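Local coordinates for protein cytochrome c2 (Rhodobacter sphaeroides, PDB 1CXC) that carries electrons on a covalently bound heme c, serving as donor to the oxidized bacteriochlorophyll in photosynthetic electron transfer, at residues A[17-22]-A[38-43]. Residues are numbered along the deposited sequence; the frame is centred on the assembly and turned at random.
With HEC (heme c), chain B.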
ATOM      1  N   THR A  17      -9.108  -0.095   8.415  1.00 15.54           N
ATOM      2  CA  THR A  17      -8.816  -0.162   9.822  1.00 15.98           C
ATOM      3  C   THR A  17      -7.551   0.628  10.097  1.00 15.59           C
ATOM      4  O   THR A  17      -7.323   1.140  11.198  1.00 13.82           O
ATOM      5  CB  THR A  17      -8.517  -1.601  10.188  1.00 17.17           C
ATOM      6  OG1 THR A  17      -9.686  -2.310   9.861  1.00 22.20           O
ATOM      7  CG2 THR A  17      -8.207  -1.751  11.654  1.00 20.61           C
ATOM      8  N   CYS A  18      -6.722   0.834   9.055  1.00 13.09           N
ATOM      9  CA  CYS A  18      -5.437   1.516   9.256  1.00 13.19           C
ATOM     10  C   CYS A  18      -5.101   2.562   8.203  1.00 12.27           C
ATOM     11  O   CYS A  18      -4.305   3.452   8.442  1.00 13.14           O
ATOM     12  CB  CYS A  18      -4.304   0.478   9.220  1.00 10.36           C
ATOM     13  SG  CYS A  18      -4.403  -0.742  10.536  1.00 11.34           S
ATOM     14  N   HIS A  19      -5.695   2.472   7.032  1.00 11.47           N
ATOM     15  CA  HIS A  19      -5.392   3.405   5.963  1.00 12.17           C
ATOM     16  C   HIS A  19      -6.569   4.292   5.582  1.00 13.90           C
ATOM     17  O   HIS A  19      -7.704   3.830   5.488  1.00 12.81           O
ATOM     18  CB  HIS A  19      -4.976   2.636   4.710  1.00 10.45           C
ATOM     19  CG  HIS A  19      -3.600   1.981   4.852  1.00  9.33           C
ATOM     20  ND1 HIS A  19      -2.412   2.693   4.658  1.00  9.95           N
ATOM     21  CD2 HIS A  19      -3.333   0.641   5.048  1.00 10.44           C
ATOM     22  CE1 HIS A  19      -1.451   1.748   4.747  1.00  9.24           C
ATOM     23  NE2 HIS A  19      -1.932   0.561   4.958  1.00 13.01           N
ATOM     24  N   VAL A  20      -6.235   5.293   4.797  1.00 13.48           N
ATOM     25  CA  VAL A  20      -7.197   6.237   4.301  1.00 13.25           C
ATOM     26  C   VAL A  20      -6.733   6.692   2.911  1.00 14.07           C
ATOM     27  O   VAL A  20      -5.647   6.295   2.507  1.00 12.78           O
ATOM     28  CB  VAL A  20      -7.119   7.393   5.294  1.00 17.51           C
ATOM     29  CG1 VAL A  20      -6.689   8.661   4.603  1.00 17.73           C
ATOM     30  CG2 VAL A  20      -8.391   7.534   6.102  1.00 13.02           C
ATOM     31  N   ILE A  21      -7.653   7.037   2.007  1.00 13.55           N
ATOM     32  CA  ILE A  21      -7.287   7.595   0.704  1.00 13.07           C
ATOM     33  C   ILE A  21      -7.899   8.995   0.636  1.00 13.25           C
ATOM     34  O   ILE A  21      -9.128   9.123   0.637  1.00 13.23           O
ATOM     35  CB  ILE A  21      -7.793   6.754  -0.506  1.00 12.19           C
ATOM     36  CG1 ILE A  21      -7.271   5.325  -0.474  1.00 12.05           C
ATOM     37  CG2 ILE A  21      -7.394   7.417  -1.829  1.00  9.63           C
ATOM     38  CD1 ILE A  21      -7.929   4.436  -1.551  1.00  8.58           C
ATOM     39  N   VAL A  22      -7.112  10.008   0.986  1.00 12.01           N
ATOM     40  CA  VAL A  22      -7.584  11.390   0.986  1.00 15.06           C
ATOM     41  C   VAL A  22      -6.833  12.145  -0.100  1.00 15.73           C
ATOM     42  O   VAL A  22      -5.609  12.204  -0.071  1.00 16.16           O
ATOM     43  CB  VAL A  22      -7.294  12.014   2.365  1.00 13.70           C
ATOM     44  CG1 VAL A  22      -7.581  13.501   2.342  1.00 15.42           C
ATOM     45  CG2 VAL A  22      -8.118  11.321   3.442  1.00 16.21           C
ATOM     46  N   PRO A  38       0.025   4.824   6.226  1.00 13.89           N
ATOM     47  CA  PRO A  38       0.061   6.070   5.453  1.00 12.45           C
ATOM     48  C   PRO A  38      -1.157   6.280   4.573  1.00 10.73           C
ATOM     49  O   PRO A  38      -1.854   5.340   4.190  1.00 11.55           O
ATOM     50  CB  PRO A  38       1.284   5.903   4.574  1.00 12.72           C
ATOM     51  CG  PRO A  38       1.661   4.443   4.615  1.00 10.03           C
ATOM     52  CD  PRO A  38       1.173   3.960   5.964  1.00 11.72           C
ATOM     53  N   ASN A  39      -1.355   7.508   4.119  1.00 11.40           N
ATOM     54  CA  ASN A  39      -2.415   7.832   3.180  1.00 10.29           C
ATOM     55  C   ASN A  39      -2.045   7.171   1.860  1.00 11.45           C
ATOM     56  O   ASN A  39      -0.862   7.175   1.469  1.00 13.89           O
ATOM     57  CB  ASN A  39      -2.440   9.342   3.006  1.00  9.33           C
ATOM     58  CG  ASN A  39      -3.455   9.901   2.021  1.00  9.65           C
ATOM     59  OD1 ASN A  39      -4.182   9.197   1.327  1.00 10.74           O
ATOM     60  ND2 ASN A  39      -3.504  11.222   1.941  1.00  9.95           N
ATOM     61  N   LEU A  40      -2.949   6.373   1.293  1.00 10.77           N
ATOM     62  CA  LEU A  40      -2.670   5.666   0.055  1.00  9.65           C
ATOM     63  C   LEU A  40      -2.950   6.472  -1.206  1.00 10.01           C
ATOM     64  O   LEU A  40      -2.765   5.980  -2.319  1.00  9.40           O
ATOM     65  CB  LEU A  40      -3.423   4.322   0.085  1.00 12.13           C
ATOM     66  CG  LEU A  40      -2.647   3.009   0.339  1.00 16.51           C
ATOM     67  CD1 LEU A  40      -1.311   3.199   1.018  1.00 12.03           C
ATOM     68  CD2 LEU A  40      -3.488   1.971   1.028  1.00 10.48           C
ATOM     69  N   TYR A  41      -3.544   7.665  -1.084  1.00 10.20           N
ATOM     70  CA  TYR A  41      -3.750   8.501  -2.256  1.00 11.48           C
ATOM     71  C   TYR A  41      -2.383   8.854  -2.837  1.00 11.35           C
ATOM     72  O   TYR A  41      -1.466   9.240  -2.116  1.00 12.29           O
ATOM     73  CB  TYR A  41      -4.462   9.797  -1.889  1.00 11.52           C
ATOM     74  CG  TYR A  41      -4.675  10.704  -3.100  1.00 12.21           C
ATOM     75  CD1 TYR A  41      -5.695  10.443  -3.985  1.00 12.49           C
ATOM     76  CD2 TYR A  41      -3.766  11.717  -3.370  1.00 13.50           C
ATOM     77  CE1 TYR A  41      -5.796  11.163  -5.150  1.00 14.77           C
ATOM     78  CE2 TYR A  41      -3.862  12.433  -4.539  1.00 14.86           C
ATOM     79  CZ  TYR A  41      -4.871  12.141  -5.417  1.00 14.49           C
ATOM     80  OH  TYR A  41      -4.958  12.848  -6.594  1.00 18.93           O
ATOM     81  N   GLY A  42      -2.181   8.569  -4.127  1.00 12.02           N
ATOM     82  CA  GLY A  42      -0.897   8.832  -4.776  1.00 11.47           C
ATOM     83  C   GLY A  42       0.097   7.677  -4.616  1.00 12.14           C
ATOM     84  O   GLY A  42       1.291   7.874  -4.847  1.00 12.25           O
ATOM     85  N   VAL A  43      -0.303   6.495  -4.116  1.00 11.20           N
ATOM     86  CA  VAL A  43       0.664   5.404  -3.965  1.00 12.73           C
ATOM     87  C   VAL A  43       1.175   4.937  -5.306  1.00 14.45           C
ATOM     88  O   VAL A  43       2.112   4.158  -5.302  1.00 14.89           O
ATOM     89  CB  VAL A  43       0.202   4.045  -3.394  1.00 16.87           C
ATOM     90  CG1 VAL A  43       0.926   3.677  -2.113  1.00 15.71           C
ATOM     91  CG2 VAL A  43      -1.293   3.890  -3.413  1.00 16.08           C
TER
HETATM   92 FE   HEC B 125      -0.954  -1.202   4.984  1.00 12.12          FE
HETATM   93  CHA HEC B 125       2.022   0.362   4.615  1.00 10.23           C
HETATM   94  CHB HEC B 125      -1.356  -1.286   1.603  1.00  9.29           C
HETATM   95  CHC HEC B 125      -3.878  -2.949   5.369  1.00 11.47           C
HETATM   96  CHD HEC B 125      -0.739  -0.861   8.382  1.00 10.59           C
HETATM   97  NA  HEC B 125       0.118  -0.626   3.428  1.00  7.33           N
HETATM   98  C1A HEC B 125       1.353   0.003   3.458  1.00  9.03           C
HETATM   99  C2A HEC B 125       1.844   0.243   2.112  1.00  9.51           C
HETATM  100  C3A HEC B 125       0.912  -0.244   1.260  1.00  7.83           C
HETATM  101  C4A HEC B 125      -0.170  -0.750   2.088  1.00  8.84           C
HETATM  102  CMA HEC B 125       1.051  -0.332  -0.253  1.00  8.08           C
HETATM  103  CAA HEC B 125       3.112   0.983   1.712  1.00 11.47           C
HETATM  104  CBA HEC B 125       2.788   2.418   1.328  1.00 12.62           C
HETATM  105  CGA HEC B 125       3.970   3.370   1.255  1.00  9.44           C
HETATM  106  O1A HEC B 125       3.826   4.497   1.682  1.00 10.67           O
HETATM  107  O2A HEC B 125       5.069   2.916   0.955  1.00 14.06           O
HETATM  108  NB  HEC B 125      -2.299  -1.965   3.762  1.00 11.38           N
HETATM  109  C1B HEC B 125      -2.353  -1.835   2.381  1.00 10.87           C
HETATM  110  C2B HEC B 125      -3.563  -2.436   1.846  1.00 12.48           C
HETATM  111  C3B HEC B 125      -4.256  -2.986   2.892  1.00 12.97           C
HETATM  112  C4B HEC B 125      -3.466  -2.672   4.078  1.00 11.64           C
HETATM  113  CMB HEC B 125      -3.970  -2.450   0.367  1.00 11.48           C
HETATM  114  CAB HEC B 125      -5.447  -3.763   2.811  1.00  8.25           C
HETATM  115  CBB HEC B 125      -5.496  -5.062   2.122  1.00 10.12           C
HETATM  116  NC  HEC B 125      -2.036  -1.810   6.538  1.00 10.26           N
HETATM  117  C1C HEC B 125      -3.220  -2.540   6.510  1.00 11.50           C
HETATM  118  C2C HEC B 125      -3.760  -2.702   7.846  1.00 10.86           C
HETATM  119  C3C HEC B 125      -2.881  -2.118   8.692  1.00 12.39           C
HETATM  120  C4C HEC B 125      -1.824  -1.555   7.875  1.00 11.21           C
HETATM  121  CMC HEC B 125      -5.148  -3.220   8.191  1.00 10.87           C
HETATM  122  CAC HEC B 125      -2.988  -2.025  10.076  1.00 11.81           C
HETATM  123  CBC HEC B 125      -3.133  -3.190  10.936  1.00 14.61           C
HETATM  124  ND  HEC B 125       0.338  -0.409   6.217  1.00 11.95           N
HETATM  125  C1D HEC B 125       0.282  -0.335   7.607  1.00 11.61           C
HETATM  126  C2D HEC B 125       1.479   0.271   8.149  1.00 11.94           C
HETATM  127  C3D HEC B 125       2.286   0.553   7.102  1.00 11.04           C
HETATM  128  C4D HEC B 125       1.564   0.158   5.907  1.00 11.24           C
HETATM  129  CMD HEC B 125       1.796   0.511   9.623  1.00  9.92           C
HETATM  130  CAD HEC B 125       3.764   0.904   7.185  1.00 12.69           C
HETATM  131  CBD HEC B 125       4.639  -0.308   6.870  1.00 15.01           C
HETATM  132  CGD HEC B 125       6.068  -0.231   7.428  1.00 17.08           C
HETATM  133  O1D HEC B 125       6.742  -1.251   7.438  1.00 17.28           O
HETATM  134  O2D HEC B 125       6.604   0.861   7.512  1.00 16.67           O
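H19 gives both nitrogens of its imidazole to separate partners: NE2 binds the heme iron at 2.0 Å, and ND1 donates to P38 O at 2.7 Å. The second bond is nearly straight (172°), lies in the ring plane and meets a lone pair of the carbonyl, so metal and carbonyl together fix the ring's rotation. This histidine–proline carbonyl link is a hallmark of class I cytochromes c, and the hydrogen bond would probably make the imidazole a stronger electron donor to the iron. L40 lays CD2 over one ring face, 4.0 Å from the centroid, in a CH-pi contact, while P38 CD touches CE1. M100 supplies the other axial ligand; C18 SG tethers the porphyrin through a thioether at CAC.

Farther out, L40 N donates to V20 O. Beyond it N39, with CG anti to its backbone N (chi1 178°), turns its amide alongside V22: ND2 donates to V22 O (3.1 Å), and OD1 accepts V22 N (3.1 Å). Y41 N reaches OD1 from the opposite face of the amide at 2.9 Å, closing an Asx turn. An alanine here would probably leave V22 N, V22 O and Y41 N without these mates, and the turn less firmly held. I21 CG2 packs on Y41 CB at 3.8 Å.

Later in the same loop, R46 NH2 hydrogen-bonds N39 O. Strand 21-22 pairs antiparallel with strand 28-30, and I21 also rests on Y116 and L117 of helix 107-120.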